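Local structure of GNA33 (Neisseria gonorrhoeae FA 1090, 2G5D) at residues L67-L72 with D80-A85; G116-Y121 with V355-P360; K278-L283 with P299-E304; G328-P333 with I347-P352. The protein probably acts as a lytic transglycosylase, cleaving the beta-1,4 linkage between N-acetylmuramic acid and N-acetylglucosamine in peptidoglycan and leaving a 1,6-anhydro bond on the muramic acid. One frame throughout, in Å; residues are numbered along the deposited sequence.

Contact 1: residues L67-L72 with D80-A85; sequences LGCANL and DVCAQA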
loop_
_atom_site.group_PDB
_atom_site.type_symbol
_atom_site.label_atom_id
_atom_site.label_comp_id
_atom_site.label_asym_id
_atom_site.label_seq_id
_atom_site.Cartn_x
_atom_site.Cartn_y
_atom_site.Cartn_z
ATOM N N LEU A 67 -0.241 -16.106 -4.403
ATOM C CA LEU A 67 0.463 -14.919 -4.917
ATOM C C LEU A 67 1.553 -14.417 -3.938
ATOM O O LEU A 67 2.669 -14.091 -4.346
ATOM C CB LEU A 67 -0.547 -13.795 -5.246
ATOM C CG LEU A 67 -1.548 -13.988 -6.390
ATOM C CD1 LEU A 67 -2.791 -13.068 -6.264
ATOM C CD2 LEU A 67 -0.914 -13.790 -7.734
ATOM N N GLY A 68 1.226 -14.351 -2.649
ATOM C CA GLY A 68 2.201 -13.942 -1.644
ATOM C C GLY A 68 3.380 -14.911 -1.537
ATOM O O GLY A 68 4.497 -14.482 -1.286
ATOM N N CYS A 69 3.133 -16.201 -1.770
ATOM C CA CYS A 69 4.154 -17.260 -1.677
ATOM C C CYS A 69 5.327 -17.162 -2.625
ATOM O O CYS A 69 6.402 -17.706 -2.318
ATOM C CB CYS A 69 3.529 -18.659 -1.747
ATOM S SG CYS A 69 2.696 -19.167 -0.243
ATOM N N ALA A 70 5.164 -16.468 -3.766
ATOM C CA ALA A 70 6.306 -16.236 -4.681
ATOM C C ALA A 70 7.523 -15.691 -3.919
ATOM O O ALA A 70 8.676 -16.008 -4.241
ATOM C CB ALA A 70 5.928 -15.293 -5.832
ATOM N N ASN A 71 7.263 -14.879 -2.902
ATOM C CA ASN A 71 8.314 -14.413 -1.973
ATOM C C ASN A 71 8.248 -15.065 -0.574
ATOM O O ASN A 71 9.284 -15.378 0.028
ATOM C CB ASN A 71 8.270 -12.880 -1.822
ATOM C CG ASN A 71 8.863 -12.131 -3.030
ATOM O OD1 ASN A 71 9.344 -12.732 -3.996
ATOM N ND2 ASN A 71 8.830 -10.808 -2.966
ATOM N N LEU A 72 7.041 -15.247 -0.043
ATOM C CA LEU A 72 6.873 -15.728 1.325
ATOM C C LEU A 72 7.448 -17.131 1.505
ATOM O O LEU A 72 7.913 -17.482 2.593
ATOM C CB LEU A 72 5.391 -15.713 1.716
ATOM C CG LEU A 72 4.848 -15.316 3.100
ATOM C CD1 LEU A 72 3.677 -16.226 3.469
ATOM C CD2 LEU A 72 5.880 -15.249 4.213
ATOM N N ASP A 80 6.823 -25.101 3.809
ATOM C CA ASP A 80 5.827 -26.174 3.743
ATOM C C ASP A 80 4.389 -25.712 3.422
ATOM O O ASP A 80 3.739 -26.299 2.542
ATOM C CB ASP A 80 5.857 -27.008 5.036
ATOM C CG ASP A 80 6.927 -28.069 5.017
ATOM O OD1 ASP A 80 7.126 -28.709 6.074
ATOM O OD2 ASP A 80 7.566 -28.280 3.948
ATOM N N VAL A 81 3.896 -24.685 4.116
ATOM C CA VAL A 81 2.566 -24.126 3.773
ATOM C C VAL A 81 2.516 -23.575 2.339
ATOM O O VAL A 81 1.545 -23.797 1.609
ATOM C CB VAL A 81 1.991 -23.107 4.826
ATOM C CG1 VAL A 81 1.645 -23.825 6.160
ATOM C CG2 VAL A 81 2.935 -21.884 5.042
ATOM N N CYS A 82 3.567 -22.872 1.924
ATOM C CA CYS A 82 3.622 -22.364 0.541
ATOM C C CYS A 82 3.683 -23.462 -0.528
ATOM O O CYS A 82 2.996 -23.375 -1.550
ATOM C CB CYS A 82 4.735 -21.334 0.382
ATOM S SG CYS A 82 4.243 -19.721 1.035
ATOM N N ALA A 83 4.497 -24.494 -0.291
ATOM C CA ALA A 83 4.523 -25.653 -1.177
ATOM C C ALA A 83 3.144 -26.320 -1.230
ATOM O O ALA A 83 2.626 -26.623 -2.312
ATOM C CB ALA A 83 5.597 -26.655 -0.740
ATOM N N GLN A 84 2.545 -26.516 -0.059
ATOM C CA GLN A 84 1.259 -27.212 0.046
ATOM C C GLN A 84 0.112 -26.416 -0.594
ATOM O O GLN A 84 -0.815 -27.006 -1.156
ATOM C CB GLN A 84 0.937 -27.505 1.512
ATOM C CG GLN A 84 -0.237 -28.462 1.704
ATOM C CD GLN A 84 0.019 -29.826 1.065
ATOM O OE1 GLN A 84 1.159 -30.278 0.992
ATOM N NE2 GLN A 84 -1.042 -30.486 0.608
ATOM N N ALA A 85 0.183 -25.084 -0.478
ATOM C CA ALA A 85 -0.754 -24.180 -1.142
ATOM C C ALA A 85 -0.812 -24.461 -2.648
ATOM O O ALA A 85 -1.869 -24.351 -3.239
ATOM C CB ALA A 85 -0.396 -22.698 -0.878
#

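Contact 2: residues G116-Y121 with V355-P360; sequences GTVTGY and VATAHP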
loop_
_atom_site.group_PDB
_atom_site.type_symbol
_atom_site.label_atom_id
_atom_site.label_comp_id
_atom_site.label_asym_id
_atom_site.label_seq_id
_atom_site.Cartn_x
_atom_site.Cartn_y
_atom_site.Cartn_z
ATOM N N GLY A 116 -10.724 -2.756 16.646
ATOM C CA GLY A 116 -9.753 -1.900 15.965
ATOM C C GLY A 116 -10.337 -1.231 14.740
ATOM O O GLY A 116 -11.560 -1.206 14.543
ATOM N N THR A 117 -9.462 -0.683 13.907
ATOM C CA THR A 117 -9.906 0.162 12.806
ATOM C C THR A 117 -9.610 -0.465 11.447
ATOM O O THR A 117 -8.503 -0.927 11.187
ATOM C CB THR A 117 -9.330 1.609 12.916
ATOM O OG1 THR A 117 -9.800 2.221 14.130
ATOM C CG2 THR A 117 -9.763 2.479 11.719
ATOM N N VAL A 118 -10.646 -0.514 10.617
ATOM C CA VAL A 118 -10.546 -0.917 9.226
ATOM C C VAL A 118 -10.835 0.279 8.323
ATOM O O VAL A 118 -11.885 0.922 8.419
ATOM C CB VAL A 118 -11.459 -2.132 8.879
ATOM C CG1 VAL A 118 -11.227 -2.602 7.414
ATOM C CG2 VAL A 118 -11.170 -3.300 9.837
ATOM N N THR A 119 -9.864 0.569 7.464
ATOM C CA THR A 119 -10.026 1.537 6.378
ATOM C C THR A 119 -9.842 0.812 5.044
ATOM O O THR A 119 -9.599 -0.413 5.006
ATOM C CB THR A 119 -9.046 2.715 6.504
ATOM O OG1 THR A 119 -7.728 2.213 6.731
ATOM C CG2 THR A 119 -9.434 3.618 7.662
ATOM N N GLY A 120 -9.967 1.558 3.948
ATOM C CA GLY A 120 -9.892 0.956 2.618
ATOM C C GLY A 120 -8.994 1.698 1.649
ATOM O O GLY A 120 -8.906 2.923 1.682
ATOM N N TYR A 121 -8.307 0.958 0.794
ATOM C CA TYR A 121 -7.533 1.583 -0.269
ATOM C C TYR A 121 -7.746 0.854 -1.569
ATOM O O TYR A 121 -8.334 -0.227 -1.582
ATOM C CB TYR A 121 -6.041 1.713 0.081
ATOM C CG TYR A 121 -5.207 0.446 0.167
ATOM C CD1 TYR A 121 -4.129 0.238 -0.699
ATOM C CD2 TYR A 121 -5.446 -0.514 1.163
ATOM C CE1 TYR A 121 -3.328 -0.897 -0.590
ATOM C CE2 TYR A 121 -4.653 -1.643 1.276
ATOM C CZ TYR A 121 -3.613 -1.839 0.399
ATOM O OH TYR A 121 -2.841 -2.965 0.533
ATOM N N VAL A 355 -10.730 -10.890 8.935
ATOM C CA VAL A 355 -11.257 -9.588 9.312
ATOM C C VAL A 355 -12.767 -9.674 9.369
ATOM O O VAL A 355 -13.423 -10.002 8.384
ATOM C CB VAL A 355 -10.802 -8.438 8.337
ATOM C CG1 VAL A 355 -11.341 -7.053 8.797
ATOM C CG2 VAL A 355 -9.321 -8.379 8.260
ATOM N N ALA A 356 -13.281 -9.434 10.575
ATOM C CA ALA A 356 -14.682 -9.260 10.860
ATOM C C ALA A 356 -14.984 -7.761 10.971
ATOM O O ALA A 356 -14.563 -7.091 11.918
ATOM C CB ALA A 356 -15.032 -9.974 12.181
ATOM N N THR A 357 -15.718 -7.230 9.997
ATOM C CA THR A 357 -16.020 -5.802 10.000
ATOM C C THR A 357 -17.399 -5.499 9.407
ATOM O O THR A 357 -18.280 -6.360 9.411
ATOM C CB THR A 357 -14.821 -4.954 9.398
ATOM O OG1 THR A 357 -15.081 -3.554 9.523
ATOM C CG2 THR A 357 -14.509 -5.320 7.954
ATOM N N ALA A 358 -17.600 -4.269 8.952
ATOM C CA ALA A 358 -18.817 -3.904 8.234
ATOM C C ALA A 358 -18.478 -3.433 6.821
ATOM O O ALA A 358 -17.497 -2.711 6.619
ATOM C CB ALA A 358 -19.577 -2.838 8.988
ATOM N N HIS A 359 -19.278 -3.871 5.852
ATOM C CA HIS A 359 -19.188 -3.388 4.477
ATOM C C HIS A 359 -19.355 -1.857 4.422
ATOM O O HIS A 359 -20.328 -1.338 4.953
ATOM C CB HIS A 359 -20.219 -4.095 3.599
ATOM C CG HIS A 359 -20.020 -3.868 2.132
ATOM N ND1 HIS A 359 -20.352 -2.684 1.506
ATOM C CD2 HIS A 359 -19.526 -4.680 1.166
ATOM C CE1 HIS A 359 -20.063 -2.775 0.222
ATOM N NE2 HIS A 359 -19.564 -3.977 -0.010
ATOM N N PRO A 360 -18.387 -1.136 3.807
ATOM C CA PRO A 360 -18.353 0.343 3.777
ATOM C C PRO A 360 -19.559 1.061 3.163
ATOM O O PRO A 360 -19.726 2.262 3.405
ATOM C CB PRO A 360 -17.077 0.661 2.980
ATOM C CG PRO A 360 -16.765 -0.565 2.239
ATOM C CD PRO A 360 -17.212 -1.701 3.120
#

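Contact 3: residues K278-L283 with P299-E304; sequences KGYLKL and PQRLAE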
loop_
_atom_site.group_PDB
_atom_site.type_symbol
_atom_site.label_atom_id
_atom_site.label_comp_id
_atom_site.label_asym_id
_atom_site.label_seq_id
_atom_site.Cartn_x
_atom_site.Cartn_y
_atom_site.Cartn_z
ATOM N N LYS A 278 -8.653 27.597 3.621
ATOM C CA LYS A 278 -8.193 28.644 2.702
ATOM C C LYS A 278 -9.197 29.719 2.220
ATOM O O LYS A 278 -8.754 30.797 1.818
ATOM C CB LYS A 278 -7.412 28.050 1.526
ATOM C CG LYS A 278 -5.902 28.065 1.738
ATOM C CD LYS A 278 -5.345 29.488 1.788
ATOM C CE LYS A 278 -3.907 29.498 2.280
ATOM N NZ LYS A 278 -3.110 30.619 1.698
ATOM N N GLY A 279 -10.512 29.472 2.203
ATOM C CA GLY A 279 -11.154 28.183 2.420
ATOM C C GLY A 279 -11.932 27.877 1.159
ATOM O O GLY A 279 -13.095 28.262 1.022
ATOM N N TYR A 280 -11.268 27.185 0.235
ATOM C CA TYR A 280 -11.766 26.963 -1.119
ATOM C C TYR A 280 -12.898 25.950 -1.185
ATOM O O TYR A 280 -13.867 26.141 -1.914
ATOM C CB TYR A 280 -10.612 26.536 -2.032
ATOM C CG TYR A 280 -9.429 27.481 -1.992
ATOM C CD1 TYR A 280 -8.120 26.992 -1.913
ATOM C CD2 TYR A 280 -9.622 28.871 -2.023
ATOM C CE1 TYR A 280 -7.032 27.865 -1.874
ATOM C CE2 TYR A 280 -8.548 29.747 -1.976
ATOM C CZ TYR A 280 -7.261 29.242 -1.902
ATOM O OH TYR A 280 -6.210 30.112 -1.853
ATOM N N LEU A 281 -12.755 24.866 -0.431
ATOM C CA LEU A 281 -13.820 23.883 -0.262
ATOM C C LEU A 281 -14.034 23.620 1.221
ATOM O O LEU A 281 -13.173 23.943 2.040
ATOM C CB LEU A 281 -13.459 22.568 -0.958
ATOM C CG LEU A 281 -13.594 22.444 -2.473
ATOM C CD1 LEU A 281 -13.170 21.047 -2.896
ATOM C CD2 LEU A 281 -15.017 22.737 -2.945
ATOM N N LYS A 282 -15.185 23.042 1.559
ATOM C CA LYS A 282 -15.408 22.486 2.891
ATOM C C LYS A 282 -14.785 21.081 2.932
ATOM O O LYS A 282 -14.746 20.387 1.907
ATOM C CB LYS A 282 -16.901 22.448 3.217
ATOM C CG LYS A 282 -17.569 23.815 3.176
ATOM C CD LYS A 282 -18.884 23.848 3.940
ATOM C CE LYS A 282 -19.380 25.282 4.100
ATOM N NZ LYS A 282 -20.588 25.374 4.971
ATOM N N LEU A 283 -14.291 20.672 4.101
ATOM C CA LEU A 283 -13.585 19.382 4.249
ATOM C C LEU A 283 -14.530 18.172 4.156
ATOM O O LEU A 283 -14.240 17.094 4.680
ATOM C CB LEU A 283 -12.778 19.355 5.558
ATOM C CG LEU A 283 -11.690 18.288 5.758
ATOM C CD1 LEU A 283 -10.343 18.763 5.234
ATOM C CD2 LEU A 283 -11.582 17.898 7.232
ATOM N N PRO A 299 -9.118 27.194 -12.387
ATOM C CA PRO A 299 -7.755 26.959 -12.889
ATOM C C PRO A 299 -6.691 27.880 -12.264
ATOM O O PRO A 299 -5.507 27.535 -12.260
ATOM C CB PRO A 299 -7.882 27.243 -14.394
ATOM C CG PRO A 299 -9.127 28.094 -14.526
ATOM C CD PRO A 299 -10.044 27.574 -13.476
ATOM N N GLN A 300 -7.117 29.034 -11.746
ATOM C CA GLN A 300 -6.218 29.997 -11.086
ATOM C C GLN A 300 -5.645 29.519 -9.730
ATOM O O GLN A 300 -4.745 30.161 -9.168
ATOM C CB GLN A 300 -6.924 31.363 -10.944
ATOM C CG GLN A 300 -7.786 31.559 -9.679
ATOM C CD GLN A 300 -9.150 30.891 -9.736
ATOM O OE1 GLN A 300 -9.546 30.323 -10.751
ATOM N NE2 GLN A 300 -9.878 30.961 -8.633
ATOM N N ARG A 301 -6.166 28.403 -9.214
ATOM C CA ARG A 301 -5.715 27.861 -7.936
ATOM C C ARG A 301 -5.010 26.501 -8.010
ATOM O O ARG A 301 -4.576 25.988 -6.977
ATOM C CB ARG A 301 -6.871 27.798 -6.931
ATOM C CG ARG A 301 -7.455 29.157 -6.600
ATOM C CD ARG A 301 -6.872 29.796 -5.342
ATOM N NE ARG A 301 -7.295 31.196 -5.213
ATOM C CZ ARG A 301 -6.468 32.223 -5.001
ATOM N NH1 ARG A 301 -5.163 32.011 -4.871
ATOM N NH2 ARG A 301 -6.944 33.461 -4.908
ATOM N N LEU A 302 -4.895 25.945 -9.224
ATOM C CA LEU A 302 -4.356 24.592 -9.464
ATOM C C LEU A 302 -2.918 24.428 -8.998
ATOM O O LEU A 302 -2.597 23.492 -8.228
ATOM C CB LEU A 302 -4.414 24.270 -10.964
ATOM C CG LEU A 302 -4.621 22.856 -11.541
ATOM C CD1 LEU A 302 -3.686 22.603 -12.728
ATOM C CD2 LEU A 302 -4.504 21.755 -10.511
ATOM N N ALA A 303 -2.043 25.312 -9.492
ATOM C CA ALA A 303 -0.611 25.267 -9.160
ATOM C C ALA A 303 -0.384 25.405 -7.652
ATOM O O ALA A 303 0.286 24.566 -7.032
ATOM C CB ALA A 303 0.152 26.341 -9.933
ATOM N N GLU A 304 -0.974 26.444 -7.068
ATOM C CA GLU A 304 -0.893 26.727 -5.637
ATOM C C GLU A 304 -1.218 25.525 -4.740
ATOM O O GLU A 304 -0.478 25.213 -3.806
ATOM C CB GLU A 304 -1.869 27.857 -5.328
ATOM C CG GLU A 304 -1.978 28.262 -3.877
ATOM C CD GLU A 304 -3.268 29.012 -3.605
ATOM O OE1 GLU A 304 -3.728 29.752 -4.499
ATOM O OE2 GLU A 304 -3.826 28.850 -2.507
#

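Contact 4: residues G328-P333 with I347-P352; sequences GALGTP and ITLGAP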
loop_
_atom_site.group_PDB
_atom_site.type_symbol
_atom_site.label_atom_id
_atom_site.label_comp_id
_atom_site.label_asym_id
_atom_site.label_seq_id
_atom_site.Cartn_x
_atom_site.Cartn_y
_atom_site.Cartn_z
ATOM N N GLY A 328 2.733 -4.785 -3.329
ATOM C CA GLY A 328 2.792 -4.293 -1.952
ATOM C C GLY A 328 4.108 -4.558 -1.232
ATOM O O GLY A 328 5.119 -4.899 -1.861
ATOM N N ALA A 329 4.078 -4.403 0.094
ATOM C CA ALA A 329 5.260 -4.525 0.954
ATOM C C ALA A 329 5.938 -5.895 0.857
ATOM O O ALA A 329 7.150 -5.992 0.999
ATOM C CB ALA A 329 4.894 -4.239 2.383
ATOM N N LEU A 330 5.141 -6.941 0.621
ATOM C CA LEU A 330 5.663 -8.297 0.425
ATOM C C LEU A 330 6.376 -8.467 -0.933
ATOM O O LEU A 330 7.114 -9.451 -1.159
ATOM C CB LEU A 330 4.531 -9.327 0.610
ATOM C CG LEU A 330 4.717 -10.852 0.524
ATOM C CD1 LEU A 330 5.901 -11.353 1.354
ATOM C CD2 LEU A 330 3.410 -11.574 0.934
ATOM N N GLY A 331 6.162 -7.509 -1.834
ATOM C CA GLY A 331 6.853 -7.517 -3.130
ATOM C C GLY A 331 6.087 -8.317 -4.166
ATOM O O GLY A 331 6.636 -8.683 -5.218
ATOM N N THR A 332 4.821 -8.596 -3.851
ATOM C CA THR A 332 3.946 -9.410 -4.696
ATOM C C THR A 332 2.659 -8.651 -5.060
ATOM O O THR A 332 2.230 -7.756 -4.315
ATOM C CB THR A 332 3.594 -10.799 -4.039
ATOM O OG1 THR A 332 2.932 -10.597 -2.777
ATOM C CG2 THR A 332 4.860 -11.644 -3.847
ATOM N N PRO A 333 2.052 -8.984 -6.220
ATOM C CA PRO A 333 0.814 -8.315 -6.660
ATOM C C PRO A 333 -0.465 -8.569 -5.805
ATOM O O PRO A 333 -0.853 -9.716 -5.552
ATOM C CB PRO A 333 0.650 -8.812 -8.109
ATOM C CG PRO A 333 1.409 -10.112 -8.175
ATOM C CD PRO A 333 2.552 -9.960 -7.220
ATOM N N ILE A 347 1.730 -7.790 13.063
ATOM C CA ILE A 347 1.292 -8.839 12.124
ATOM C C ILE A 347 2.472 -9.339 11.308
ATOM O O ILE A 347 3.261 -8.545 10.800
ATOM C CB ILE A 347 0.161 -8.356 11.128
ATOM C CG1 ILE A 347 -1.027 -7.719 11.882
ATOM C CG2 ILE A 347 -0.276 -9.501 10.175
ATOM C CD1 ILE A 347 -1.617 -8.560 13.007
ATOM N N THR A 348 2.590 -10.666 11.219
ATOM C CA THR A 348 3.644 -11.300 10.442
ATOM C C THR A 348 3.301 -11.097 8.961
ATOM O O THR A 348 2.174 -11.364 8.542
ATOM C CB THR A 348 3.789 -12.799 10.817
ATOM O OG1 THR A 348 4.062 -12.907 12.224
ATOM C CG2 THR A 348 4.944 -13.433 10.052
ATOM N N LEU A 349 4.258 -10.586 8.191
ATOM C CA LEU A 349 3.993 -10.207 6.800
ATOM C C LEU A 349 3.779 -11.454 5.938
ATOM O O LEU A 349 4.579 -12.372 5.964
ATOM C CB LEU A 349 5.093 -9.289 6.211
ATOM C CG LEU A 349 4.778 -8.641 4.850
ATOM C CD1 LEU A 349 3.635 -7.586 4.939
ATOM C CD2 LEU A 349 6.038 -8.024 4.268
ATOM N N GLY A 350 2.680 -11.468 5.199
ATOM C CA GLY A 350 2.270 -12.617 4.389
ATOM C C GLY A 350 1.147 -13.467 4.987
ATOM O O GLY A 350 0.569 -14.303 4.294
ATOM N N ALA A 351 0.828 -13.253 6.263
ATOM C CA ALA A 351 -0.043 -14.143 6.992
ATOM C C ALA A 351 -1.480 -14.028 6.528
ATOM O O ALA A 351 -1.956 -12.941 6.242
ATOM C CB ALA A 351 0.032 -13.884 8.495
ATOM N N PRO A 352 -2.176 -15.169 6.442
ATOM C CA PRO A 352 -3.643 -15.078 6.331
ATOM C C PRO A 352 -4.241 -14.306 7.525
ATOM O O PRO A 352 -3.805 -14.463 8.673
ATOM C CB PRO A 352 -4.078 -16.554 6.301
ATOM C CG PRO A 352 -2.846 -17.292 5.753
ATOM C CD PRO A 352 -1.683 -16.565 6.376
#

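Contact 1: residues L67-L72 with D80-A85
C69 and C82 form a disulfide that ties the last turn of helix 58-72 to helix 79-86, the next helix of the chain, so that the two consecutive helices make a covalently closed helical hairpin. The cystine carries most of the contact. C69 SG and C82 SG lie 2.1 Å apart, and the torsion of -76° about their bond gives the bridge a left-handed twist. C69 CB and C82 CB are 3.6 Å from each other. Both halves adopt nearly the same form: each sulfur stands beside its own backbone N and anti to the carbonyl carbon (chi1 -75° at C69, -79° at C82), and both side chains set out toward the partner helix.

The backbone N-H to C=O bonds lie within each helix. L72 N reaches G68 O at 2.9 Å, a carbonyl that N71 N also uses, while A85 N meets V81 O at 2.8 Å. A85 O also receives R66 NE from helix 58-72.

Apolar packing completes the buried contact. F65, one helical turn before C69, is touched by L72, V81 and A85, and F98 and Y102 of helix 92-102 back the second helix. Beside the disulfide, L72 CB rests 4.2 Å from C82 SG.

Contact 2: residues G116-Y121 with V355-P360
The hydroxyl OG1 of T357, the atom that meets V118 across this contact, is gripped by two groups of strand 403-413: it is hydrogen-bonded to T404 OG1 and to T405 O. These bonds fix the rotation of the threonine and satisfy its polar end, so that toward V118 it offers only van der Waals packing. OG1 lies anti to the backbone N of T357 (chi1 -175°), which carries it toward the other segment, and it sits 3.9 Å from V118 CG2; the two side chains approach tip to tip.

The same methyl of V118 has a second neighbour, V355, whose CG1 is 3.9 Å from V118 CG2. The two valines cross obliquely, and V118 CG2 thus rests against side chains two residues apart on strand 352-358. Both V118 and V355 are buried. The backbones remain well separated, with 7.4 Å between the CA atoms of V118 and T357, and the two strands are not paired directly.

Such packing is consistent with the interior of a double-psi beta barrel, the fold class to which the 3D family belongs. Strand 403-413 pairs antiparallel with both 116-129 and 352-358: V118 shares backbone hydrogen bonds with T404, whose OG1 also makes a weak bond to V118 O. Y387 and V385 of strand 384-391 close in on V118 and V355 respectively.

Contact 3: residues K278-L283 with P299-E304
Y280 meets R301 and E304 in a compact polar cluster on the surface, and the tight part of the contact is gathered round its phenol end. Y280 OH donates to E304 OE2 at 2.8 Å, using the syn lone pair of that oxygen, with the ring and carboxylate planes turned 69° apart. Over one face of the ring comes R301 CD, 4.0 Å from the centroid of the Y280 ring in a CH-pi contact. The R301 chain bends at chi2 (-95°), and its guanidinium, almost parallel to the ring, lies over Y280 OH. From there R301 NH1 forms a salt bridge with E304 OE1 at 2.7 Å, so both carboxylate oxygens are engaged.

K278 CB, from the tyrosine's own segment, covers the opposite face near the rim. The looser, solvent side is the rest of this exposed lysine: K278 NZ stays 4.6 Å from E304 OE2 and makes only a weak hydrogen bond to Y274 OH.

Helix 271-276 supplies Y274, whose OH is a second partner of E304 OE2 and whose side chain touches Y280. Y294 of helix 288-297 packs against R301, so the contact joins the loop after helix 271-276 to the start of helix 302-306.

Contact 4: residues G328-P333 with I347-P352
Two beta turns pack against each other here, a type I turn from G328 to G331 and a type II turn from T348 to A351, in loops before and after strand 339-342. The second lies within the range of the 3D family, so the pair probably sits at the barrel. L330 and L349 carry the buried contact. L349 CD2 rests on the backbone of the first turn, 3.9 Å from L330 CA and 4.0 Å from A329 O, with A329 CB farther out at 4.4 Å on the exposed side. In return L330 reaches over the second turn: its CG stands anti to the backbone N (chi1 -178°), and L330 CD2 comes within 3.8 Å of G350 CA. Each leucine thus packs chiefly on the main chain of the opposing turn, with L330 CB 4.2 Å from L349 CD2.

The turns are closed by their own backbone bonds, G331 N to G328 O at 2.8 Å and A351 N to T348 O at 3.3 Å. G331 and G350 both have positive phi, where a CB would be jammed against the preceding carbonyl O; G350 takes the third position of its type II turn, where glycine is favoured.

Strand 365-375 braces both turns. L330 shares backbone hydrogen bonding with Q373, G350 does so with A372, and A329 N is hydrogen-bonded to D374 OD2. I342 of strand 339-342 packs against L349, and P352, where strand 352-358 begins, is backbone hydrogen-bonded to L411 of strand 403-413.

In the fold
Contacts 1 and 4 adjoin, their centres 11 Å apart: N71 ND2 probably donates to L330 O at 2.8 Å, which links the end of helix 58-72 to the first turn of contact 4. Contact 2 is centred 18 Å from contact 4 and shares surrounding strands with it, 365-375 and 403-413; strand 352-358 runs from the end of one to the other. Along the chain, contact 1 comes first, and contact 2 then spans the sequence that contains contacts 3 and 4. Contact 3 stands apart, 48 Å from contact 1 between centres, in the helical part of the MltA insert. This is consistent with a chain that leaves the barrel for the insert and then returns to the barrel.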